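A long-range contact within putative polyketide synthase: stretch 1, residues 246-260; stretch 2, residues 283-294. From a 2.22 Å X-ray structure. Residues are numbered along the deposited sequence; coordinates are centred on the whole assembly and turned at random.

Stretch 1, residues 246-260: RVPATMEPLAPALKE
Stretch 2 (283-294) RILDDLSTFLEV

What fills the centre of the contact? Met 251, its CA-to-CB bond pointing toward the other helix, sits as a knob among Ile 284, Asp 287, Leu 288 and Phe 291. Its chi1 of -136° lies between wells, with chi2 p; Met 251 SD lies 3.5 Å from Ile 284 CG2, and Met 251 CE 3.4 Å from Leu 288 CD2.

How do the helices run? The helices of the two stretches cross at -55°, their axes 9.0 Å apart at closest approach. CA atoms pair Pro 248 with Ile 284 (4.7 Å), Met 251 with Asp 287 (5.8 Å) and Ala 255 with Leu 292 (5.1 Å). Ala 255 points its CA-to-CB bond toward the other stretch, its CB 3.8 Å from Phe 291 CB.

What extends the apolar packing? Leu 258 (m, t) brings CD1 3.5 Å from CD1 of Leu 292 (t, p). At the other end, Pro 248 CB lies 3.8 Å from Ile 284 CG1. Phe 291 (chi1 m) takes Glu 252 CB over one ring face, a CH-pi contact 3.6 Å from the centroid.

Where does the contact turn polar? The extended Lys 259 (m, t, t, t) gives a weak hydrogen bond from NZ to Phe 291 O (3.3 Å) and a long salt bridge from NZ to OE1 of Glu 293 (3.9 Å), where positive phi (87°) follows the helix.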

# COMPACT_ATOMS: atom_id res chain seq x y z
N ARG A 246 -9.91 -9.51 -22.76
CA ARG A 246 -8.90 -10.56 -22.86
C ARG A 246 -8.39 -11.16 -21.56
O ARG A 246 -7.53 -12.04 -21.59
CB ARG A 246 -7.70 -10.03 -23.64
CG ARG A 246 -8.00 -9.64 -25.06
CD ARG A 246 -6.84 -8.87 -25.67
NE ARG A 246 -6.67 -7.56 -25.03
CZ ARG A 246 -5.82 -6.63 -25.44
NH1 ARG A 246 -5.04 -6.86 -26.50
NH2 ARG A 246 -5.74 -5.47 -24.81
N VAL A 247 -8.89 -10.70 -20.43
CA VAL A 247 -8.42 -11.21 -19.15
C VAL A 247 -8.50 -12.73 -18.98
O VAL A 247 -7.52 -13.35 -18.57
CB VAL A 247 -9.15 -10.52 -17.98
CG1 VAL A 247 -8.72 -11.14 -16.65
CG2 VAL A 247 -8.81 -9.03 -17.98
N PRO A 248 -9.65 -13.35 -19.29
CA PRO A 248 -9.72 -14.81 -19.12
C PRO A 248 -8.66 -15.57 -19.93
O PRO A 248 -7.97 -16.46 -19.40
CB PRO A 248 -11.15 -15.14 -19.56
CG PRO A 248 -11.40 -14.11 -20.61
CD PRO A 248 -10.84 -12.85 -19.98
N ALA A 249 -8.52 -15.22 -21.20
CA ALA A 249 -7.55 -15.86 -22.09
C ALA A 249 -6.13 -15.84 -21.51
O ALA A 249 -5.29 -16.66 -21.89
CB ALA A 249 -7.57 -15.18 -23.46
N THR A 250 -5.87 -14.91 -20.59
CA THR A 250 -4.54 -14.80 -19.98
C THR A 250 -4.22 -16.01 -19.11
O THR A 250 -3.10 -16.15 -18.60
CB THR A 250 -4.43 -13.51 -19.12
OG1 THR A 250 -5.26 -13.64 -17.96
CG2 THR A 250 -4.87 -12.29 -19.92
N MET A 251 -5.21 -16.89 -18.94
CA MET A 251 -5.03 -18.09 -18.14
C MET A 251 -3.96 -18.99 -18.76
O MET A 251 -3.24 -19.70 -18.05
CB MET A 251 -6.35 -18.84 -18.04
CG MET A 251 -6.67 -19.35 -16.64
SD MET A 251 -7.00 -18.00 -15.49
CE MET A 251 -5.45 -17.88 -14.63
N GLU A 252 -3.87 -18.96 -20.08
CA GLU A 252 -2.89 -19.77 -20.80
C GLU A 252 -1.47 -19.38 -20.39
O GLU A 252 -0.69 -20.23 -19.96
CB GLU A 252 -3.08 -19.62 -22.32
CG GLU A 252 -2.13 -20.46 -23.17
CD GLU A 252 -2.47 -20.42 -24.66
OE1 GLU A 252 -3.58 -20.85 -25.03
OE2 GLU A 252 -1.62 -19.96 -25.45
N PRO A 253 -1.12 -18.09 -20.50
CA PRO A 253 0.23 -17.66 -20.12
C PRO A 253 0.55 -17.79 -18.63
O PRO A 253 1.71 -17.85 -18.25
CB PRO A 253 0.27 -16.21 -20.59
CG PRO A 253 -0.69 -16.20 -21.74
CD PRO A 253 -1.83 -17.01 -21.19
N LEU A 254 -0.48 -17.83 -17.80
CA LEU A 254 -0.29 -17.92 -16.36
C LEU A 254 -0.07 -19.33 -15.85
O LEU A 254 0.65 -19.54 -14.88
CB LEU A 254 -1.48 -17.29 -15.62
CG LEU A 254 -1.55 -17.49 -14.10
CD1 LEU A 254 -0.28 -17.01 -13.43
CD2 LEU A 254 -2.74 -16.72 -13.57
N ALA A 255 -0.71 -20.30 -16.50
CA ALA A 255 -0.60 -21.70 -16.11
C ALA A 255 0.85 -22.12 -15.86
O ALA A 255 1.16 -22.69 -14.80
CB ALA A 255 -1.23 -22.59 -17.19
N PRO A 256 1.75 -21.86 -16.82
CA PRO A 256 3.17 -22.22 -16.68
C PRO A 256 3.81 -21.60 -15.44
O PRO A 256 4.61 -22.25 -14.76
CB PRO A 256 3.79 -21.69 -17.97
CG PRO A 256 2.67 -21.82 -18.95
CD PRO A 256 1.49 -21.31 -18.16
N ALA A 257 3.47 -20.35 -15.16
CA ALA A 257 4.02 -19.65 -14.00
C ALA A 257 3.63 -20.39 -12.74
O ALA A 257 4.33 -20.35 -11.73
CB ALA A 257 3.49 -18.22 -13.96
N LEU A 258 2.49 -21.07 -12.80
CA LEU A 258 2.01 -21.84 -11.66
C LEU A 258 2.82 -23.13 -11.54
O LEU A 258 3.13 -23.58 -10.45
CB LEU A 258 0.53 -22.16 -11.83
CG LEU A 258 -0.43 -21.00 -11.56
CD1 LEU A 258 -1.84 -21.37 -11.99
CD2 LEU A 258 -0.39 -20.64 -10.09
N LYS A 259 3.16 -23.71 -12.69
CA LYS A 259 3.93 -24.94 -12.71
C LYS A 259 5.39 -24.65 -12.38
O LYS A 259 5.99 -25.33 -11.56
CB LYS A 259 3.81 -25.61 -14.08
CG LYS A 259 2.39 -26.05 -14.38
CD LYS A 259 2.21 -26.47 -15.83
CE LYS A 259 0.74 -26.79 -16.11
NZ LYS A 259 0.46 -27.03 -17.56
N GLU A 260 5.95 -23.62 -13.02
CA GLU A 260 7.34 -23.24 -12.78
C GLU A 260 7.66 -23.22 -11.29
O GLU A 260 8.58 -23.87 -10.83
CB GLU A 260 7.63 -21.86 -13.38
CG GLU A 260 8.37 -21.86 -14.71
CD GLU A 260 8.61 -23.25 -15.27
OE1 GLU A 260 9.79 -23.62 -15.45
OE2 GLU A 260 7.62 -23.96 -15.53
N ARG A 283 -15.64 -18.24 -15.20
CA ARG A 283 -15.10 -18.28 -16.54
C ARG A 283 -13.58 -18.37 -16.44
O ARG A 283 -12.97 -19.33 -16.90
CB ARG A 283 -15.50 -17.02 -17.34
CG ARG A 283 -14.97 -15.68 -16.80
CD ARG A 283 -15.80 -15.15 -15.63
NE ARG A 283 -17.16 -14.80 -16.03
CZ ARG A 283 -17.47 -13.90 -16.96
NH1 ARG A 283 -16.51 -13.24 -17.59
NH2 ARG A 283 -18.74 -13.66 -17.26
N ILE A 284 -12.99 -17.36 -15.81
CA ILE A 284 -11.55 -17.30 -15.62
C ILE A 284 -11.05 -18.46 -14.77
O ILE A 284 -9.93 -18.94 -14.95
CB ILE A 284 -11.16 -15.97 -14.94
CG1 ILE A 284 -11.58 -14.79 -15.82
CG2 ILE A 284 -9.67 -15.93 -14.68
CD1 ILE A 284 -11.35 -13.44 -15.19
N LEU A 285 -11.89 -18.93 -13.86
CA LEU A 285 -11.52 -20.03 -12.99
C LEU A 285 -11.48 -21.35 -13.75
O LEU A 285 -10.68 -22.23 -13.43
CB LEU A 285 -12.50 -20.14 -11.82
CG LEU A 285 -12.05 -20.98 -10.63
CD1 LEU A 285 -10.84 -20.34 -9.99
CD2 LEU A 285 -13.18 -21.09 -9.62
N ASP A 286 -12.33 -21.48 -14.76
CA ASP A 286 -12.39 -22.69 -15.57
C ASP A 286 -11.27 -22.79 -16.59
O ASP A 286 -10.94 -23.89 -17.05
CB ASP A 286 -13.73 -22.81 -16.27
CG ASP A 286 -14.79 -23.45 -15.39
OD1 ASP A 286 -14.50 -24.52 -14.81
OD2 ASP A 286 -15.90 -22.89 -15.27
N ASP A 287 -10.69 -21.65 -16.96
CA ASP A 287 -9.58 -21.64 -17.90
C ASP A 287 -8.36 -22.12 -17.13
O ASP A 287 -7.38 -22.58 -17.71
CB ASP A 287 -9.35 -20.23 -18.44
CG ASP A 287 -10.41 -19.78 -19.42
OD1 ASP A 287 -11.61 -19.98 -19.14
OD2 ASP A 287 -10.04 -19.23 -20.48
N LEU A 288 -8.44 -22.02 -15.81
CA LEU A 288 -7.36 -22.44 -14.94
C LEU A 288 -7.47 -23.94 -14.68
O LEU A 288 -6.48 -24.61 -14.38
CB LEU A 288 -7.42 -21.66 -13.62
CG LEU A 288 -6.15 -21.56 -12.76
CD1 LEU A 288 -5.84 -22.88 -12.11
CD2 LEU A 288 -4.99 -21.11 -13.63
N SER A 289 -8.68 -24.48 -14.81
CA SER A 289 -8.92 -25.90 -14.60
C SER A 289 -8.68 -26.68 -15.88
O SER A 289 -8.97 -27.88 -15.96
CB SER A 289 -10.36 -26.14 -14.13
OG SER A 289 -11.29 -25.68 -15.10
N THR A 290 -8.14 -26.00 -16.89
CA THR A 290 -7.86 -26.63 -18.18
C THR A 290 -6.39 -26.42 -18.56
O THR A 290 -5.64 -27.39 -18.72
CB THR A 290 -8.76 -26.06 -19.31
OG1 THR A 290 -8.65 -24.63 -19.33
CG2 THR A 290 -10.21 -26.46 -19.08
N PHE A 291 -5.99 -25.16 -18.70
CA PHE A 291 -4.61 -24.83 -19.06
C PHE A 291 -3.62 -25.44 -18.08
O PHE A 291 -2.51 -25.80 -18.46
CB PHE A 291 -4.44 -23.31 -19.12
CG PHE A 291 -5.02 -22.67 -20.37
CD1 PHE A 291 -4.54 -23.02 -21.62
CD2 PHE A 291 -6.04 -21.73 -20.28
CE1 PHE A 291 -5.07 -22.44 -22.78
CE2 PHE A 291 -6.57 -21.14 -21.43
CZ PHE A 291 -6.09 -21.50 -22.69
N LEU A 292 -4.03 -25.56 -16.81
CA LEU A 292 -3.18 -26.13 -15.77
C LEU A 292 -3.37 -27.63 -15.80
O LEU A 292 -2.40 -28.38 -15.75
CB LEU A 292 -3.56 -25.59 -14.38
CG LEU A 292 -2.42 -25.69 -13.36
CD1 LEU A 292 -1.50 -24.50 -13.55
CD2 LEU A 292 -2.96 -25.70 -11.95
N GLU A 293 -4.62 -28.07 -15.89
CA GLU A 293 -4.95 -29.48 -15.98
C GLU A 293 -5.11 -30.20 -14.66
O GLU A 293 -4.56 -31.28 -14.45
CB GLU A 293 -3.91 -30.21 -16.83
CG GLU A 293 -3.57 -29.50 -18.14
CD GLU A 293 -2.36 -30.08 -18.83
OE1 GLU A 293 -1.39 -30.43 -18.14
OE2 GLU A 293 -2.38 -30.16 -20.07
N VAL A 294 -5.86 -29.59 -13.76
CA VAL A 294 -6.14 -30.18 -12.48
C VAL A 294 -7.48 -30.85 -12.77
O VAL A 294 -7.55 -31.87 -13.46
CB VAL A 294 -6.26 -29.12 -11.37
CG1 VAL A 294 -6.87 -29.72 -10.11
CG2 VAL A 294 -4.90 -28.57 -11.07